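Side-chain contacts in lactate dehydrogenase, adjacent gene encodes predicted malate dehydrogenase (Cryptosporidium parvum, PDB 4ND2), which probably catalyses the reversible, NAD-dependent interconversion of (S)-lactate and pyruvate: residues K221-N226 / G230-A235; I118-P123 / A238-M243; T185-V190 / L287-T292; S170-G175 / V254-A259; L46-S51 / S59-T64. All coordinates share one frame; numbering follows the deposited sequence.

Contact 1 of 5, residues K221-N226 / G230-A235; sequences KEVADN and GTAYFA. With PYR (pyruvic acid), chain D.
V223 and A232 supply the apolar part of this contact: CG1 of V223 lies 3.7 Å from CB of A232. The valine places that branch opposite its own backbone nitrogen (chi1 175°), which directs it at the alanine methyl. One residue further along the helix, the methyl CB of A224 meets CG2 of T231 at 4.1 Å. Polar contact across the pair is limited to a CA-H...O approach, with CA of A224 3.5 Å from O of G230 and an angle of 145° at the hydrogen. That oxygen is buried here and has no other partner in the model. Within the helical segment, ND2 of N226 turns back and donates to O of E222 at 2.7 Å.

Ligand contacts are made by the 230-235 side. CB of T231 stands 3.6 Å from the methyl carbon CB of pyruvic acid. The methyl CB of A232 is 3.9 Å from atom O of pyruvic acid, one of its carboxylate oxygens. R90, R153, H177 and N122 hold the ligand's polar groups. Just beyond, the amides of Y233, F234 and A235 bond to the carboxylate of D47 of the second subunit, where helix 234-248 begins. The example illustrates how the short link from helix 206-227 into helix 234-248 lines one wall of the pyruvate pocket in a lactate dehydrogenase, T231 by the methyl and A232 by the carboxylate.

Contact 2 of 5, residues I118-P123 / A238-M243; sequences ICITNP and AAAVKM. With A3D (3-acetylpyridine adenine dinucleotide), chain C; PYR (pyruvic acid), chain D.
I118 loses the most surface here, and it meets M243 with both of its branches. Its CD1 lies 3.8 Å from CB of M243, while CG2 sits 4.0 Å from the methionine's terminal methyl CE. The methionine chain bends at its last torsion (chi3 67°), folding CE back over the isoleucine instead of letting it run straight on. The two side chains cross obliquely. The CD1 of I118 also approaches O of A240 at 4.0 Å, so the isoleucine rests against the helix backbone as well.

A240, whose small methyl points at the strand end, receives CD1 of I120 on CB at 3.6 Å. This isoleucine has two neighbours for its two branches: CD1 serves the helix, and CG2 lies 3.6 Å from O4D of the cofactor analog, in the ribose that carries the acetylpyridine ring. I15 and I19 of helix 14-26 pack on I120 too.

Past the strand, the chain turns through N122 and a cis peptide bond to P123. ND2 of N122 donates both to O2D of the ribose, at 3.1 Å, and to the keto oxygen O3 of pyruvic acid, at 3.0 Å, holding substrate and cofactor side by side. The arrangement is characteristic of the lactate dehydrogenase active site, where the end of a Rossmann strand is backed by a helix of the catalytic domain.

Contact 3 of 5, residues T185-V190 / L287-T292; sequences TSSVSV and LELDLT
Between S186 and D290 the flat group that matters is the peptide after the aspartate, not its carboxylate. OG of S186 comes to 3.4 Å from O of D290, beyond the oxygen end of the carbonyl. By contrast, OD2 of D290 stays 6.4 Å from OG of S186. The hydroxyl has a firmer partner elsewhere, a hydrogen bond to OE1 of E295; D290 O is therefore a neighbour rather than its anchor. A chi1 of 71° sets OG between the serine's backbone N and carbonyl carbon, on the side of the loop. The adjoining CB of S186 rests on the methyl CG2 of T292 at 3.8 Å. Further along, CD2 of L289 approaches OG of S187 at 4.2 Å, a loose methyl-to-hydroxyl contact; that hydroxyl makes a weak hydrogen bond to O of A184.

T292 stands at the N-cap of helix 293-314. Its hydroxyl caps a backbone N just beyond it and its own N bonds to OE1 of E295, consistent with a capping box. That same glutamate oxygen also takes S186, which ties the turn before strand 189-190 to the helix start.

This surface contact is far from the substrate. L289 reaches past S187 onto N172 and I174 of strand 169-174, and G191, G192 and S197 of the third subunit pack nearby. Loop 287-292 thus lies between strand 169-174, the start of helix 293-314 and the third subunit.

Contact 4 of 5, residues S170-G175 / V254-A259; sequences SANVIG and VVPCSA
P256 and N172 bring together the two antiparallel sheets of the catalytic alpha/beta domain of the lactate/malate dehydrogenase fold, one containing strand 169-174 and the other strand 253-261. These two segments meet by van der Waals contact, partly through the backbone of V173; a backbone bond between G175 and G273 also links the sheets. P256 provides the largest share of the buried surface: its ring faces strand 169-174, while V255 and C257 before and after it turn the other way, toward M243 of helix 234-248. V255 also pairs with T276 in the next strand of its own sheet. Proline has no N-H to offer, and here its ring occupies the side of the outermost strand that looks away from that partner.

On the other strand, N172 reaches over with CG swung opposite its carbonyl carbon (chi1 -76°), a rotation that brings the amide end nearer the proline. The side chains meet at about a right angle. The asparagine's nitrogen, ND2, bonds to O of G191 of the third subunit; this fixes which end of the amide turns outward and which meets the ring. Next along, V173 adds its backbone, with O lying 4.2 Å from CB of P256, while its N is held by OG of S151. The closest approach is that of OD1 of N172, 3.5 Å from CG of P256.

Contact 5 of 5, residues L46-S51 / S59-T64; sequences LDITHS and SKVIGT
Across this contact segment 46-51 of helix 40-55 and strand 61-64 come nearest at T49 and V61, whose CA atoms are 6.0 Å apart. Helix and strand are bridged by one water: it donates to OG1 of T49 at 2.6 Å and accepts from N of V61 at 2.9 Å. The threonine hydroxyl also bonds to O of A45 one turn back, giving OG1 two partners. O of V61 lies 3.1 Å from OG1 of T49, but the angle is too poor for a hydrogen bond.

V61 has the largest buried surface and points toward the helix. Its CG2 meets CG2 of I48 at 4.0 Å, the two side chains crossing at about a right angle. The isoleucine turns that branch opposite its backbone N, toward the strand. Within the helix, OG of S51 donates to O of I48 at 2.6 Å, in the carbonyl plane and on a lone pair.

V31 and A45 also touch V61, and A20 of helix 14-26 packs on I48. Such packing of a helix on the strand that follows it is characteristic of the beta-alpha-beta crossover 30-34, 40-55, 61-64 in the Rossmann fold of the NAD-binding domain.

Overall arrangement
Contacts 1 and 2 flank the reaction site: their centres lie 15 Å apart, both use helix 234-248 and both touch pyruvic acid. Contact 2 then passes into contact 4, 13 Å away between centres, through M243, whose CE sits 3.6 Å from CB of C257. Contact 4 in turn adjoins contact 3, 11 Å off, as strands 169-174 and 189-190 are sheet neighbours. Contact 5 stands apart in the NAD-binding domain, about 42 Å from contact 3 by centres, yet D47 of its helix, in the second subunit, accepts bonds from the amides of Y233, F234 and A235 beside contact 1. Contacts 2, 4 and 3 thus run in touch from the substrate pocket to the third subunit.

Contact 1 of 5, residues K221-N226 / G230-A235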
# COMPACT_ATOMS: atom_id res chain seq x y z
N LYS A 221 30.39 -6.73 5.18
CA LYS A 221 31.62 -5.94 5.07
C LYS A 221 31.59 -5.02 3.85
O LYS A 221 32.10 -3.90 3.92
CB LYS A 221 32.85 -6.85 4.98
CG LYS A 221 33.04 -7.74 6.20
CD LYS A 221 34.39 -8.44 6.20
CE LYS A 221 34.56 -9.26 7.47
NZ LYS A 221 35.79 -10.11 7.44
N GLU A 222 31.01 -5.49 2.76
CA GLU A 222 30.88 -4.68 1.55
C GLU A 222 30.10 -3.39 1.83
O GLU A 222 30.49 -2.31 1.39
CB GLU A 222 30.19 -5.46 0.43
CG GLU A 222 30.28 -4.76 -0.93
CD GLU A 222 29.40 -5.39 -1.99
OE1 GLU A 222 29.58 -5.03 -3.17
OE2 GLU A 222 28.53 -6.22 -1.67
N VAL A 223 28.99 -3.52 2.54
CA VAL A 223 28.19 -2.36 2.93
C VAL A 223 28.95 -1.52 3.95
O VAL A 223 29.10 -0.31 3.78
CB VAL A 223 26.82 -2.79 3.51
CG1 VAL A 223 26.04 -1.58 4.02
CG2 VAL A 223 26.01 -3.55 2.46
N ALA A 224 29.46 -2.17 5.00
CA ALA A 224 30.16 -1.48 6.09
C ALA A 224 31.37 -0.68 5.62
O ALA A 224 31.57 0.45 6.06
CB ALA A 224 30.58 -2.49 7.16
N ASP A 225 32.18 -1.27 4.74
CA ASP A 225 33.38 -0.59 4.22
C ASP A 225 33.05 0.63 3.36
O ASP A 225 33.86 1.55 3.27
CB ASP A 225 34.25 -1.57 3.42
CG ASP A 225 34.96 -2.58 4.30
OD1 ASP A 225 34.94 -2.44 5.54
OD2 ASP A 225 35.55 -3.53 3.75
N ASN A 226 31.88 0.63 2.74
CA ASN A 226 31.42 1.77 1.95
C ASN A 226 30.81 2.87 2.82
O ASN A 226 31.05 4.05 2.59
CB ASN A 226 30.43 1.32 0.88
CG ASN A 226 31.11 0.73 -0.34
OD1 ASN A 226 31.87 1.41 -1.02
ND2 ASN A 226 30.84 -0.54 -0.62
N GLY A 230 29.61 2.95 10.00
CA GLY A 230 28.85 1.87 10.63
C GLY A 230 28.48 0.73 9.70
O GLY A 230 28.90 0.68 8.55
N THR A 231 27.68 -0.19 10.23
CA THR A 231 27.21 -1.35 9.48
C THR A 231 25.86 -1.05 8.80
O THR A 231 25.30 0.03 8.98
CB THR A 231 27.10 -2.59 10.39
OG1 THR A 231 26.56 -2.23 11.66
CG2 THR A 231 28.48 -3.21 10.60
N ALA A 232 25.36 -2.00 8.02
CA ALA A 232 24.09 -1.84 7.30
C ALA A 232 22.94 -1.56 8.26
O ALA A 232 22.94 -2.03 9.40
CB ALA A 232 23.78 -3.09 6.48
N TYR A 233 21.95 -0.79 7.81
CA TYR A 233 20.81 -0.46 8.67
C TYR A 233 19.45 -0.30 7.97
O TYR A 233 18.41 -0.43 8.62
CB TYR A 233 21.13 0.76 9.53
CG TYR A 233 21.45 2.03 8.77
CD1 TYR A 233 20.51 3.05 8.68
CD2 TYR A 233 22.68 2.22 8.16
CE1 TYR A 233 20.79 4.22 7.99
CE2 TYR A 233 22.97 3.38 7.47
CZ TYR A 233 22.02 4.38 7.38
OH TYR A 233 22.30 5.55 6.70
N PHE A 234 19.45 -0.04 6.66
CA PHE A 234 18.19 0.03 5.90
C PHE A 234 17.52 -1.34 5.76
O PHE A 234 16.34 -1.50 6.07
CB PHE A 234 18.42 0.65 4.52
CG PHE A 234 18.71 2.13 4.55
CD1 PHE A 234 19.97 2.62 4.24
CD2 PHE A 234 17.71 3.03 4.91
CE1 PHE A 234 20.23 3.98 4.27
CE2 PHE A 234 17.97 4.39 4.95
CZ PHE A 234 19.23 4.87 4.63
N ALA A 235 18.28 -2.32 5.28
CA ALA A 235 17.75 -3.68 5.08
C ALA A 235 17.52 -4.44 6.39
O ALA A 235 16.50 -5.11 6.53
CB ALA A 235 18.63 -4.48 4.13
C PYR D . 25.02 -7.58 8.60
O PYR D . 24.90 -6.60 7.83
OXT PYR D . 24.82 -8.75 8.18
CA PYR D . 25.41 -7.38 9.99
O3 PYR D . 25.30 -8.29 10.79
CB PYR D . 25.95 -6.04 10.42

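Contact 2 of 5, residues I118-P123 / A238-M243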
# COMPACT_ATOMS: atom_id res chain seq x y z
N ILE A 118 12.22 -9.83 19.16
CA ILE A 118 13.09 -9.99 17.99
C ILE A 118 14.43 -9.30 18.25
O ILE A 118 14.50 -8.07 18.32
CB ILE A 118 12.45 -9.38 16.72
CG1 ILE A 118 11.09 -10.03 16.43
CG2 ILE A 118 13.38 -9.55 15.52
CD1 ILE A 118 10.21 -9.23 15.48
N CYS A 119 15.49 -10.09 18.41
CA CYS A 119 16.83 -9.55 18.63
C CYS A 119 17.51 -9.21 17.32
O CYS A 119 17.40 -9.96 16.35
CB CYS A 119 17.69 -10.55 19.40
SG CYS A 119 17.08 -10.91 21.06
N ILE A 120 18.19 -8.07 17.29
CA ILE A 120 19.04 -7.67 16.16
C ILE A 120 20.51 -7.52 16.60
O ILE A 120 21.42 -7.76 15.81
CB ILE A 120 18.53 -6.37 15.50
CG1 ILE A 120 17.08 -6.56 15.03
CG2 ILE A 120 19.43 -5.97 14.34
CD1 ILE A 120 16.47 -5.34 14.37
N THR A 121 20.72 -7.11 17.85
CA THR A 121 22.05 -6.93 18.44
C THR A 121 23.01 -8.08 18.12
O THR A 121 22.68 -9.24 18.33
CB THR A 121 21.94 -6.80 19.97
OG1 THR A 121 20.99 -5.78 20.30
CG2 THR A 121 23.29 -6.44 20.59
N ASN A 122 24.20 -7.73 17.62
CA ASN A 122 25.24 -8.72 17.29
C ASN A 122 26.15 -9.02 18.49
O ASN A 122 26.29 -8.18 19.39
CB ASN A 122 26.11 -8.24 16.12
CG ASN A 122 25.61 -8.72 14.77
OD1 ASN A 122 25.18 -9.87 14.64
ND2 ASN A 122 25.69 -7.86 13.77
N PRO A 123 26.78 -10.22 18.51
CA PRO A 123 26.66 -11.32 17.54
C PRO A 123 25.33 -12.05 17.67
O PRO A 123 25.05 -12.66 18.71
CB PRO A 123 27.83 -12.23 17.90
CG PRO A 123 28.07 -11.98 19.34
CD PRO A 123 27.74 -10.53 19.58
N ALA A 238 14.22 -3.20 7.75
CA ALA A 238 13.10 -3.72 6.97
C ALA A 238 12.83 -5.18 7.29
O ALA A 238 11.67 -5.59 7.39
CB ALA A 238 13.36 -3.53 5.48
N ALA A 239 13.90 -5.96 7.44
CA ALA A 239 13.80 -7.37 7.79
C ALA A 239 13.08 -7.58 9.12
O ALA A 239 12.22 -8.45 9.24
CB ALA A 239 15.18 -8.00 7.84
N ALA A 240 13.44 -6.77 10.11
CA ALA A 240 12.80 -6.84 11.43
C ALA A 240 11.31 -6.53 11.36
O ALA A 240 10.51 -7.15 12.05
CB ALA A 240 13.49 -5.88 12.39
N VAL A 241 10.94 -5.56 10.51
CA VAL A 241 9.53 -5.18 10.33
C VAL A 241 8.74 -6.33 9.70
O VAL A 241 7.61 -6.60 10.11
CB VAL A 241 9.38 -3.89 9.49
CG1 VAL A 241 7.92 -3.61 9.18
CG2 VAL A 241 10.00 -2.70 10.21
N LYS A 242 9.33 -7.01 8.72
CA LYS A 242 8.68 -8.17 8.10
C LYS A 242 8.39 -9.24 9.15
O LYS A 242 7.33 -9.86 9.13
CB LYS A 242 9.54 -8.75 6.97
CG LYS A 242 9.80 -7.81 5.80
CD LYS A 242 8.54 -7.27 5.14
CE LYS A 242 7.73 -8.37 4.47
NZ LYS A 242 6.51 -7.81 3.82
N MET A 243 9.33 -9.45 10.07
CA MET A 243 9.14 -10.41 11.16
C MET A 243 8.05 -9.97 12.13
O MET A 243 7.25 -10.78 12.57
CB MET A 243 10.46 -10.63 11.91
CG MET A 243 11.52 -11.31 11.06
SD MET A 243 13.11 -11.50 11.89
CE MET A 243 12.69 -12.66 13.18
PA A3D C . 23.89 2.32 16.59
O1A A3D C . 23.49 3.27 15.50
O2A A3D C . 25.20 2.51 17.30
O5B A3D C . 22.73 2.29 17.69
C5B A3D C . 22.87 1.62 18.94
C4B A3D C . 21.97 2.34 19.94
O4B A3D C . 21.87 1.57 21.14
C3B A3D C . 22.51 3.71 20.33
O3B A3D C . 21.56 4.74 20.02
C2B A3D C . 22.77 3.61 21.82
O2B A3D C . 22.49 4.81 22.54
C1B A3D C . 21.84 2.48 22.23
N9A A3D C . 22.22 1.84 23.50
C8A A3D C . 23.46 1.60 23.98
N7A A3D C . 23.39 0.99 25.19
C5A A3D C . 22.09 0.84 25.49
C6A A3D C . 21.31 0.27 26.61
N6A A3D C . 21.93 -0.27 27.69
N1A A3D C . 19.96 0.32 26.52
C2A A3D C . 19.32 0.85 25.46
N3A A3D C . 19.97 1.38 24.41
C4A A3D C . 21.32 1.40 24.37
O3 A3D C . 23.89 0.79 16.05
PN A3D C . 22.96 0.23 14.84
O1N A3D C . 23.61 0.59 13.54
O2N A3D C . 21.53 0.61 15.09
O5D A3D C . 23.10 -1.35 15.08
C5D A3D C . 22.55 -1.93 16.26
C4D A3D C . 22.98 -3.38 16.43
O4D A3D C . 22.43 -4.18 15.37
C3D A3D C . 24.49 -3.58 16.38
O3D A3D C . 24.88 -4.50 17.40
C2D A3D C . 24.74 -4.21 15.03
O2D A3D C . 25.89 -5.06 14.99
C1D A3D C . 23.46 -5.00 14.83
N1N A3D C . 23.19 -5.35 13.44
C2N A3D C . 22.84 -6.62 13.17
C3N A3D C . 22.57 -7.02 11.87
C7N A3D C . 22.18 -8.43 11.56
O7N A3D C . 22.01 -8.74 10.40
C8N A3D C . 21.98 -9.42 12.67
C4N A3D C . 22.65 -6.09 10.84
C5N A3D C . 23.01 -4.78 11.15
C6N A3D C . 23.28 -4.44 12.46
C PYR D . 25.02 -7.58 8.60
O PYR D . 24.90 -6.60 7.83
OXT PYR D . 24.82 -8.75 8.18
CA PYR D . 25.41 -7.38 9.99
O3 PYR D . 25.30 -8.29 10.79
CB PYR D . 25.95 -6.04 10.42

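Contact 3 of 5, residues T185-V190 / L287-T292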
# COMPACT_ATOMS: atom_id res chain seq x y z
N THR A 185 22.41 -23.63 -1.84
CA THR A 185 22.23 -23.58 -3.29
C THR A 185 21.33 -24.69 -3.83
O THR A 185 20.69 -24.51 -4.86
CB THR A 185 23.58 -23.66 -4.04
OG1 THR A 185 24.27 -24.85 -3.66
CG2 THR A 185 24.45 -22.44 -3.74
N SER A 186 21.27 -25.82 -3.13
CA SER A 186 20.52 -26.99 -3.62
C SER A 186 19.01 -26.75 -3.74
O SER A 186 18.36 -27.33 -4.61
CB SER A 186 20.78 -28.21 -2.74
OG SER A 186 20.16 -28.07 -1.47
N SER A 187 18.47 -25.90 -2.87
CA SER A 187 17.03 -25.61 -2.85
C SER A 187 16.68 -24.23 -3.43
O SER A 187 15.59 -23.73 -3.21
CB SER A 187 16.51 -25.72 -1.42
OG SER A 187 17.18 -24.81 -0.57
N VAL A 188 17.61 -23.63 -4.17
CA VAL A 188 17.33 -22.39 -4.88
C VAL A 188 16.45 -22.68 -6.09
O VAL A 188 16.66 -23.67 -6.79
CB VAL A 188 18.63 -21.69 -5.34
CG1 VAL A 188 18.34 -20.56 -6.32
CG2 VAL A 188 19.41 -21.17 -4.14
N SER A 189 15.46 -21.83 -6.33
CA SER A 189 14.69 -21.89 -7.57
C SER A 189 14.30 -20.49 -8.05
O SER A 189 14.12 -19.58 -7.24
CB SER A 189 13.46 -22.78 -7.42
OG SER A 189 12.63 -22.35 -6.36
N VAL A 190 14.20 -20.34 -9.37
CA VAL A 190 13.78 -19.09 -9.99
C VAL A 190 12.53 -19.39 -10.81
O VAL A 190 12.60 -20.00 -11.87
CB VAL A 190 14.87 -18.51 -10.92
CG1 VAL A 190 14.42 -17.17 -11.49
CG2 VAL A 190 16.19 -18.36 -10.17
N LEU A 287 10.78 -25.70 9.47
CA LEU A 287 10.77 -26.54 8.27
C LEU A 287 12.14 -27.18 8.04
O LEU A 287 13.17 -26.56 8.31
CB LEU A 287 10.38 -25.74 7.04
CG LEU A 287 9.04 -24.99 7.10
CD1 LEU A 287 8.78 -24.30 5.77
CD2 LEU A 287 7.90 -25.93 7.46
N GLU A 288 12.14 -28.41 7.53
CA GLU A 288 13.37 -29.16 7.26
C GLU A 288 13.70 -29.14 5.77
O GLU A 288 13.07 -29.84 4.97
CB GLU A 288 13.23 -30.61 7.73
CG GLU A 288 12.94 -30.76 9.21
CD GLU A 288 12.77 -32.21 9.66
OE1 GLU A 288 12.60 -33.10 8.80
OE2 GLU A 288 12.80 -32.45 10.89
N LEU A 289 14.70 -28.34 5.40
CA LEU A 289 15.19 -28.29 4.02
C LEU A 289 15.88 -29.59 3.63
O LEU A 289 16.41 -30.30 4.49
CB LEU A 289 16.17 -27.13 3.83
CG LEU A 289 15.61 -25.71 3.94
CD1 LEU A 289 16.75 -24.70 3.99
CD2 LEU A 289 14.68 -25.41 2.78
N ASP A 290 15.88 -29.89 2.34
CA ASP A 290 16.57 -31.07 1.81
C ASP A 290 18.02 -30.69 1.52
O ASP A 290 18.33 -30.18 0.44
CB ASP A 290 15.87 -31.57 0.55
CG ASP A 290 16.40 -32.92 0.07
OD1 ASP A 290 16.86 -33.72 0.91
OD2 ASP A 290 16.34 -33.17 -1.15
N LEU A 291 18.89 -30.93 2.48
CA LEU A 291 20.30 -30.55 2.36
C LEU A 291 21.13 -31.68 1.78
O LEU A 291 20.93 -32.85 2.11
CB LEU A 291 20.87 -30.17 3.73
CG LEU A 291 20.20 -28.99 4.45
CD1 LEU A 291 20.83 -28.78 5.82
CD2 LEU A 291 20.30 -27.73 3.61
N THR A 292 22.08 -31.32 0.91
CA THR A 292 23.05 -32.28 0.39
C THR A 292 24.04 -32.64 1.50
O THR A 292 24.13 -31.93 2.51
CB THR A 292 23.84 -31.69 -0.79
OG1 THR A 292 24.56 -30.53 -0.35
CG2 THR A 292 22.91 -31.30 -1.93

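Contact 4 of 5, residues S170-G175 / V254-A259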
# COMPACT_ATOMS: atom_id res chain seq x y z
N SER A 170 13.34 -18.11 -4.96
CA SER A 170 13.27 -18.78 -3.66
C SER A 170 14.68 -19.20 -3.28
O SER A 170 15.34 -19.92 -4.04
CB SER A 170 12.35 -20.00 -3.73
OG SER A 170 12.30 -20.68 -2.49
N ALA A 171 15.15 -18.75 -2.12
CA ALA A 171 16.50 -19.08 -1.66
C ALA A 171 16.63 -18.86 -0.15
O ALA A 171 16.15 -17.85 0.37
CB ALA A 171 17.54 -18.25 -2.40
N ASN A 172 17.27 -19.80 0.53
CA ASN A 172 17.41 -19.75 1.98
C ASN A 172 18.87 -19.74 2.40
O ASN A 172 19.71 -20.42 1.79
CB ASN A 172 16.71 -20.94 2.62
CG ASN A 172 15.20 -20.77 2.66
OD1 ASN A 172 14.69 -19.85 3.31
ND2 ASN A 172 14.48 -21.64 1.97
N VAL A 173 19.17 -18.96 3.43
CA VAL A 173 20.43 -19.03 4.14
C VAL A 173 20.11 -19.55 5.54
O VAL A 173 19.16 -19.08 6.17
CB VAL A 173 21.12 -17.66 4.25
CG1 VAL A 173 22.39 -17.75 5.09
CG2 VAL A 173 21.44 -17.11 2.86
N ILE A 174 20.89 -20.53 5.99
CA ILE A 174 20.68 -21.14 7.31
C ILE A 174 21.99 -21.19 8.09
O ILE A 174 23.06 -20.90 7.55
CB ILE A 174 20.09 -22.56 7.18
CG1 ILE A 174 20.99 -23.47 6.34
CG2 ILE A 174 18.69 -22.49 6.58
CD1 ILE A 174 20.55 -24.92 6.33
N GLY A 175 21.89 -21.55 9.37
CA GLY A 175 23.05 -21.61 10.25
C GLY A 175 23.23 -20.30 11.00
O GLY A 175 22.34 -19.46 11.03
N VAL A 254 6.72 -18.10 6.22
CA VAL A 254 7.98 -18.81 6.30
C VAL A 254 9.09 -17.78 6.47
O VAL A 254 9.38 -17.01 5.55
CB VAL A 254 8.27 -19.68 5.06
CG1 VAL A 254 9.61 -20.38 5.20
CG2 VAL A 254 7.16 -20.71 4.86
N VAL A 255 9.69 -17.75 7.65
CA VAL A 255 10.68 -16.74 8.00
C VAL A 255 11.99 -17.40 8.41
O VAL A 255 12.05 -18.06 9.46
CB VAL A 255 10.17 -15.86 9.15
CG1 VAL A 255 11.20 -14.79 9.52
CG2 VAL A 255 8.84 -15.21 8.78
N PRO A 256 13.05 -17.25 7.59
CA PRO A 256 14.36 -17.67 8.08
C PRO A 256 14.81 -16.73 9.20
O PRO A 256 14.91 -15.53 8.98
CB PRO A 256 15.27 -17.55 6.85
CG PRO A 256 14.38 -17.26 5.69
CD PRO A 256 13.12 -16.67 6.25
N CYS A 257 15.03 -17.28 10.39
CA CYS A 257 15.47 -16.48 11.53
C CYS A 257 16.18 -17.37 12.55
O CYS A 257 16.13 -18.60 12.46
CB CYS A 257 14.28 -15.75 12.17
SG CYS A 257 13.10 -16.79 13.05
N SER A 258 16.85 -16.73 13.51
CA SER A 258 17.54 -17.47 14.56
C SER A 258 16.50 -17.91 15.59
O SER A 258 15.97 -17.08 16.33
CB SER A 258 18.63 -16.61 15.20
OG SER A 258 19.43 -17.39 16.09
N ALA A 259 16.20 -19.20 15.60
CA ALA A 259 15.17 -19.76 16.47
C ALA A 259 15.70 -21.00 17.19
O ALA A 259 16.68 -21.60 16.78
CB ALA A 259 13.94 -20.12 15.66

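Contact 5 of 5, residues L46-S51 / S59-T64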
# COMPACT_ATOMS: atom_id res chain seq x y z
N LEU A 46 9.83 12.74 17.31
CA LEU A 46 9.17 13.98 16.88
C LEU A 46 9.24 14.13 15.36
O LEU A 46 8.25 14.48 14.72
CB LEU A 46 9.81 15.20 17.54
CG LEU A 46 9.62 15.35 19.06
CD1 LEU A 46 10.50 16.48 19.58
CD2 LEU A 46 8.16 15.60 19.41
N ASP A 47 10.42 13.88 14.81
CA ASP A 47 10.66 13.96 13.37
C ASP A 47 9.76 12.98 12.62
O ASP A 47 9.08 13.36 11.66
CB ASP A 47 12.14 13.67 13.08
CG ASP A 47 12.53 13.93 11.64
OD1 ASP A 47 11.74 14.49 10.85
OD2 ASP A 47 13.68 13.57 11.28
N ILE A 48 9.74 11.73 13.06
CA ILE A 48 8.91 10.70 12.44
C ILE A 48 7.42 11.02 12.61
O ILE A 48 6.62 10.79 11.69
CB ILE A 48 9.26 9.30 12.99
CG1 ILE A 48 10.67 8.90 12.54
CG2 ILE A 48 8.25 8.25 12.52
CD1 ILE A 48 11.28 7.77 13.35
N THR A 49 7.05 11.56 13.76
CA THR A 49 5.67 11.98 14.00
C THR A 49 5.19 12.97 12.94
O THR A 49 4.08 12.83 12.43
CB THR A 49 5.49 12.60 15.41
OG1 THR A 49 5.66 11.57 16.40
CG2 THR A 49 4.10 13.22 15.58
N HIS A 50 6.03 13.93 12.59
CA HIS A 50 5.69 14.92 11.55
C HIS A 50 5.43 14.28 10.19
O HIS A 50 4.65 14.81 9.39
CB HIS A 50 6.78 15.98 11.40
CG HIS A 50 7.07 16.74 12.66
ND1 HIS A 50 8.28 17.37 12.89
CD2 HIS A 50 6.32 16.97 13.76
CE1 HIS A 50 8.25 17.95 14.07
NE2 HIS A 50 7.07 17.72 14.62
N SER A 51 6.09 13.15 9.92
CA SER A 51 5.94 12.44 8.65
C SER A 51 4.65 11.63 8.56
O SER A 51 4.22 11.28 7.46
CB SER A 51 7.14 11.52 8.39
OG SER A 51 7.09 10.35 9.19
N SER A 59 -0.39 6.19 13.27
CA SER A 59 0.52 5.60 14.25
C SER A 59 1.10 6.68 15.15
O SER A 59 1.48 7.75 14.68
CB SER A 59 1.68 4.87 13.55
OG SER A 59 1.26 3.66 12.96
N LYS A 60 1.15 6.39 16.45
CA LYS A 60 1.85 7.25 17.41
C LYS A 60 3.27 6.74 17.60
O LYS A 60 3.49 5.54 17.77
CB LYS A 60 1.13 7.25 18.76
CG LYS A 60 -0.32 7.66 18.67
CD LYS A 60 -0.86 8.17 20.00
CE LYS A 60 -2.35 8.45 19.91
NZ LYS A 60 -2.65 9.53 18.92
N VAL A 61 4.23 7.67 17.56
CA VAL A 61 5.64 7.35 17.74
C VAL A 61 6.20 8.27 18.82
O VAL A 61 6.24 9.49 18.63
CB VAL A 61 6.44 7.53 16.43
CG1 VAL A 61 7.89 7.12 16.62
CG2 VAL A 61 5.79 6.74 15.30
N ILE A 62 6.62 7.69 19.94
CA ILE A 62 7.18 8.46 21.06
C ILE A 62 8.59 7.98 21.42
O ILE A 62 8.94 6.82 21.18
CB ILE A 62 6.28 8.41 22.32
CG1 ILE A 62 6.16 6.98 22.86
CG2 ILE A 62 4.91 8.97 22.00
CD1 ILE A 62 5.45 6.89 24.20
N GLY A 63 9.38 8.88 22.00
CA GLY A 63 10.73 8.59 22.45
C GLY A 63 10.79 8.61 23.96
O GLY A 63 10.12 9.43 24.60
N THR A 64 11.57 7.71 24.55
CA THR A 64 11.63 7.58 26.00
C THR A 64 12.94 6.97 26.50
O THR A 64 13.68 6.34 25.73
CB THR A 64 10.46 6.71 26.52
OG1 THR A 64 10.46 6.70 27.96
CG2 THR A 64 10.56 5.28 26.01
O HOH W 1 3.47 10.45 17.22